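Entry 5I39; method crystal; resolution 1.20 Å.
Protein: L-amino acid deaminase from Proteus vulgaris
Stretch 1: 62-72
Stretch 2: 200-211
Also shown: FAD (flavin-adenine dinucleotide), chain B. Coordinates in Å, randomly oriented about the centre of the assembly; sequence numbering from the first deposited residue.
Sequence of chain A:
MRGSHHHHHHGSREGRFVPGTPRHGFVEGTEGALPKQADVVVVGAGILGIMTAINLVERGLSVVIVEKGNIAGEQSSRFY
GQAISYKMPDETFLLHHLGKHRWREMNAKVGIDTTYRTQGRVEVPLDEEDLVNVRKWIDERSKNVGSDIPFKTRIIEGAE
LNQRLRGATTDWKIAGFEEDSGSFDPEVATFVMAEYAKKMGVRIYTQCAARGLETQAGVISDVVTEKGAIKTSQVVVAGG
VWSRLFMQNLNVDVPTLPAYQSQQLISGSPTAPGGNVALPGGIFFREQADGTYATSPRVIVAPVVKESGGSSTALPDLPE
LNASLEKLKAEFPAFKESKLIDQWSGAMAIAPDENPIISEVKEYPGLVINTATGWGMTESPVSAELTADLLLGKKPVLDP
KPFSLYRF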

# COMPACT_ATOMS: atom_id res chain seq x y z
N SER A 62 -19.66 -10.49 -11.00
CA SER A 62 -18.59 -10.67 -11.97
C SER A 62 -17.78 -9.37 -12.08
O SER A 62 -18.33 -8.27 -12.04
CB SER A 62 -19.13 -11.08 -13.33
OG SER A 62 -19.96 -10.07 -13.87
N VAL A 63 -16.46 -9.52 -12.20
CA VAL A 63 -15.56 -8.37 -12.23
C VAL A 63 -14.54 -8.52 -13.34
O VAL A 63 -13.93 -9.58 -13.50
CB VAL A 63 -14.82 -8.17 -10.89
CG1 VAL A 63 -13.95 -6.92 -10.94
CG2 VAL A 63 -15.81 -8.06 -9.73
N VAL A 64 -14.37 -7.44 -14.10
CA VAL A 64 -13.28 -7.31 -15.05
C VAL A 64 -12.43 -6.12 -14.63
O VAL A 64 -12.96 -5.04 -14.37
CB VAL A 64 -13.80 -7.12 -16.49
CG1 VAL A 64 -12.70 -6.66 -17.44
CG2 VAL A 64 -14.42 -8.41 -17.00
N ILE A 65 -11.11 -6.32 -14.57
CA ILE A 65 -10.16 -5.23 -14.39
C ILE A 65 -9.53 -4.95 -15.75
O ILE A 65 -9.11 -5.87 -16.44
CB ILE A 65 -9.04 -5.55 -13.38
CG1 ILE A 65 -9.62 -5.99 -12.03
CG2 ILE A 65 -8.12 -4.34 -13.22
CD1 ILE A 65 -8.58 -6.34 -10.98
N VAL A 66 -9.45 -3.67 -16.10
CA VAL A 66 -8.67 -3.23 -17.26
C VAL A 66 -7.45 -2.47 -16.75
O VAL A 66 -7.55 -1.62 -15.86
CB VAL A 66 -9.51 -2.44 -18.29
CG1 VAL A 66 -10.58 -3.35 -18.88
CG2 VAL A 66 -10.14 -1.18 -17.70
N GLU A 67 -6.29 -2.82 -17.31
CA GLU A 67 -4.99 -2.32 -16.86
C GLU A 67 -4.21 -1.89 -18.09
O GLU A 67 -3.98 -2.68 -19.01
CB GLU A 67 -4.26 -3.44 -16.10
CG GLU A 67 -2.76 -3.21 -15.86
CD GLU A 67 -2.45 -1.91 -15.15
OE1 GLU A 67 -2.91 -1.74 -14.00
OE2 GLU A 67 -1.74 -1.07 -15.75
N LYS A 68 -3.79 -0.62 -18.11
CA LYS A 68 -3.14 -0.03 -19.29
C LYS A 68 -1.75 -0.62 -19.56
O LYS A 68 -1.32 -0.66 -20.71
CB LYS A 68 -3.07 1.50 -19.16
CG LYS A 68 -2.14 2.02 -18.07
CD LYS A 68 -2.06 3.54 -18.07
CE LYS A 68 -1.22 4.07 -16.91
NZ LYS A 68 0.15 3.49 -16.85
N GLY A 69 -1.06 -1.05 -18.51
CA GLY A 69 0.25 -1.67 -18.63
C GLY A 69 0.21 -3.10 -18.13
O GLY A 69 -0.68 -3.87 -18.50
N ASN A 70 1.19 -3.46 -17.31
CA ASN A 70 1.25 -4.78 -16.68
C ASN A 70 0.57 -4.76 -15.32
O ASN A 70 0.48 -3.72 -14.66
CB ASN A 70 2.70 -5.22 -16.49
CG ASN A 70 3.43 -5.44 -17.80
OD1 ASN A 70 2.83 -5.81 -18.81
ND2 ASN A 70 4.74 -5.22 -17.80
N ILE A 71 0.12 -5.93 -14.88
CA ILE A 71 -0.42 -6.09 -13.53
C ILE A 71 0.63 -5.67 -12.50
O ILE A 71 1.78 -6.09 -12.57
CB ILE A 71 -0.86 -7.55 -13.29
CG1 ILE A 71 -2.15 -7.83 -14.07
CG2 ILE A 71 -1.08 -7.83 -11.80
CD1 ILE A 71 -2.53 -9.29 -14.19
N ALA A 72 0.22 -4.83 -11.55
CA ALA A 72 1.07 -4.40 -10.44
C ALA A 72 2.36 -3.70 -10.89
O ALA A 72 3.35 -3.72 -10.18
CB ALA A 72 1.37 -5.59 -9.52
N MSE A 200 -9.97 -16.61 -8.34
CA MSE A 200 -11.34 -16.34 -7.89
C MSE A 200 -12.28 -15.94 -9.02
O MSE A 200 -13.48 -15.79 -8.78
CB MSE A 200 -11.35 -15.25 -6.82
CG MSE A 200 -10.58 -15.60 -5.54
SE MSE A 200 -11.29 -17.18 -4.63
CE MSE A 200 -10.04 -18.51 -5.37
N GLY A 201 -11.76 -15.78 -10.23
CA GLY A 201 -12.59 -15.50 -11.41
C GLY A 201 -12.58 -14.05 -11.87
O GLY A 201 -13.28 -13.71 -12.81
N VAL A 202 -11.79 -13.20 -11.22
CA VAL A 202 -11.59 -11.84 -11.72
C VAL A 202 -10.82 -11.96 -13.03
O VAL A 202 -9.80 -12.65 -13.08
CB VAL A 202 -10.79 -10.95 -10.75
CG1 VAL A 202 -10.62 -9.55 -11.33
CG2 VAL A 202 -11.47 -10.88 -9.39
N ARG A 203 -11.31 -11.33 -14.09
CA ARG A 203 -10.60 -11.33 -15.36
C ARG A 203 -9.89 -9.99 -15.51
O ARG A 203 -10.49 -8.94 -15.30
CB ARG A 203 -11.55 -11.64 -16.51
CG ARG A 203 -12.07 -13.07 -16.42
CD ARG A 203 -12.88 -13.50 -17.62
NE ARG A 203 -14.20 -12.87 -17.65
CZ ARG A 203 -15.09 -13.05 -18.62
NH1 ARG A 203 -14.83 -13.83 -19.67
NH2 ARG A 203 -16.27 -12.43 -18.55
N ILE A 204 -8.59 -10.05 -15.82
CA ILE A 204 -7.72 -8.88 -15.80
C ILE A 204 -7.06 -8.74 -17.17
O ILE A 204 -6.27 -9.60 -17.57
CB ILE A 204 -6.62 -8.98 -14.71
CG1 ILE A 204 -7.26 -9.29 -13.35
CG2 ILE A 204 -5.82 -7.68 -14.66
CD1 ILE A 204 -6.29 -9.45 -12.19
N TYR A 205 -7.38 -7.65 -17.86
CA TYR A 205 -6.87 -7.42 -19.21
C TYR A 205 -5.79 -6.36 -19.19
O TYR A 205 -6.04 -5.21 -18.84
CB TYR A 205 -8.02 -7.09 -20.17
CG TYR A 205 -8.95 -8.27 -20.23
CD1 TYR A 205 -8.71 -9.32 -21.11
CD2 TYR A 205 -10.02 -8.38 -19.35
CE1 TYR A 205 -9.53 -10.44 -21.13
CE2 TYR A 205 -10.84 -9.49 -19.35
CZ TYR A 205 -10.60 -10.52 -20.24
OH TYR A 205 -11.43 -11.61 -20.24
N THR A 206 -4.57 -6.77 -19.54
CA THR A 206 -3.40 -5.91 -19.56
C THR A 206 -3.23 -5.28 -20.94
O THR A 206 -3.87 -5.69 -21.91
CB THR A 206 -2.15 -6.70 -19.17
OG1 THR A 206 -2.03 -7.85 -20.00
CG2 THR A 206 -2.24 -7.14 -17.72
N GLN A 207 -2.36 -4.27 -21.02
CA GLN A 207 -2.20 -3.47 -22.25
C GLN A 207 -3.57 -3.01 -22.77
O GLN A 207 -3.84 -3.06 -23.98
CB GLN A 207 -1.44 -4.26 -23.32
CG GLN A 207 -0.01 -4.63 -22.93
CD GLN A 207 0.06 -5.81 -21.97
OE1 GLN A 207 -0.63 -6.81 -22.14
NE2 GLN A 207 0.90 -5.69 -20.95
N CYS A 208 -4.41 -2.56 -21.85
CA CYS A 208 -5.82 -2.27 -22.12
C CYS A 208 -6.27 -1.09 -21.27
O CYS A 208 -6.81 -1.25 -20.18
CB CYS A 208 -6.66 -3.52 -21.82
SG CYS A 208 -8.42 -3.36 -22.22
N ALA A 209 -6.02 0.11 -21.78
CA ALA A 209 -6.35 1.34 -21.08
C ALA A 209 -7.82 1.67 -21.19
O ALA A 209 -8.39 1.62 -22.28
CB ALA A 209 -5.53 2.50 -21.64
N ALA A 210 -8.44 2.01 -20.06
CA ALA A 210 -9.76 2.61 -20.06
C ALA A 210 -9.62 4.06 -20.52
O ALA A 210 -8.84 4.83 -19.95
CB ALA A 210 -10.37 2.56 -18.67
N ARG A 211 -10.38 4.42 -21.55
CA ARG A 211 -10.37 5.77 -22.12
C ARG A 211 -11.50 6.65 -21.60
O ARG A 211 -11.35 7.86 -21.51
CB ARG A 211 -10.45 5.71 -23.65
CG ARG A 211 -9.33 4.94 -24.33
CD ARG A 211 -7.97 5.49 -23.95
NE ARG A 211 -6.90 5.03 -24.83
CZ ARG A 211 -5.60 5.09 -24.54
NH1 ARG A 211 -5.18 5.58 -23.37
NH2 ARG A 211 -4.71 4.65 -25.42
PA FAD B . -0.96 1.47 -8.54
O1A FAD B . -0.03 2.53 -9.14
O2A FAD B . -0.24 0.27 -7.95
O5B FAD B . -1.97 0.89 -9.61
C5B FAD B . -2.80 1.71 -10.43
C4B FAD B . -2.87 1.01 -11.77
O4B FAD B . -3.83 1.70 -12.60
C3B FAD B . -1.53 1.06 -12.51
O3B FAD B . -1.06 -0.27 -12.73
C2B FAD B . -1.88 1.83 -13.79
O2B FAD B . -1.13 1.40 -14.94
C1B FAD B . -3.37 1.60 -13.93
N9A FAD B . -4.11 2.60 -14.70
C8A FAD B . -4.07 3.91 -14.54
N7A FAD B . -4.91 4.55 -15.38
C5A FAD B . -5.48 3.58 -16.09
C6A FAD B . -6.47 3.53 -17.16
N6A FAD B . -7.01 4.66 -17.65
N1A FAD B . -6.83 2.32 -17.65
C2A FAD B . -6.32 1.19 -17.16
N3A FAD B . -5.39 1.15 -16.19
C4A FAD B . -4.97 2.30 -15.64
N1 FAD B . 2.21 1.81 1.27
C2 FAD B . 2.29 1.12 2.41
O2 FAD B . 1.22 0.71 2.91
N3 FAD B . 3.48 0.87 3.00
C4 FAD B . 4.66 1.30 2.53
O4 FAD B . 5.71 1.03 3.09
C4X FAD B . 4.66 2.10 1.29
N5 FAD B . 5.79 2.64 0.75
C5X FAD B . 5.74 3.19 -0.46
C6 FAD B . 6.91 3.56 -1.13
C7 FAD B . 6.89 4.08 -2.42
C7M FAD B . 8.18 4.42 -3.15
C8 FAD B . 5.60 4.28 -3.10
C8M FAD B . 5.52 4.81 -4.52
C9 FAD B . 4.43 3.94 -2.43
C9A FAD B . 4.45 3.41 -1.14
N10 FAD B . 3.27 3.07 -0.46
C10 FAD B . 3.33 2.30 0.70
C1' FAD B . 1.97 3.33 -1.04
C2' FAD B . 1.41 2.21 -1.83
O2' FAD B . 2.46 1.63 -2.61
C3' FAD B . 0.31 2.78 -2.71
O3' FAD B . -0.62 3.58 -1.93
C4' FAD B . -0.49 1.72 -3.43
O4' FAD B . 0.39 0.81 -4.11
C5' FAD B . -1.42 2.38 -4.43
O5' FAD B . -2.10 1.32 -5.11
P FAD B . -2.99 1.68 -6.41
O1P FAD B . -3.63 0.39 -6.86
O2P FAD B . -3.85 2.89 -6.12
O3P FAD B . -1.89 2.23 -7.47
O HOH W 1 -15.38 -11.46 -15.35
O HOH W 2 -15.62 -12.27 -12.25

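Strands 63-66 and 203-205 run parallel, with an angle of 18° between their directions. Arg 203 N donates to Val 63 O (3.2 Å), and Ile 65 N donates to Arg 203 O (2.8 Å). Tyr 205 N then donates to Ile 65 O (2.9 Å), and Glu 67 N to Tyr 205 O (2.8 Å). Beyond the strands the regular register ends: Cys 208 N donates to Glu 67 O (2.9 Å), and Gln 207 N to Gly 69 O (3.1 Å).

Side chains alternate between the two faces. Ile 65 and Ile 204 share one face, where CD1 of Ile 65 lies 4.0 Å from CG1 of Ile 204. Ile 71 extends this apolar patch, its CD1 3.7 Å from Ile 204 CG2. On the other face, Val 64 CG1 meets the edge of the Tyr 205 ring at CD2 (3.7 Å). Val 66 CG2 packs on Ala 210 CB (3.9 Å). The beta-branched Val and Ile residues suit extended strands and fill buried space. Arg 203 is exposed; its NE and Val 63 O are bridged by water 1.

Both stretches also hold FAD. Glu 67 OE1 and OE2 accept from FAD O3B and O2B, respectively (both 2.7 Å). The Ala 210 backbone binds the FAD adenine, its N donating to N1A and its O accepting from N6A (both 2.9 Å).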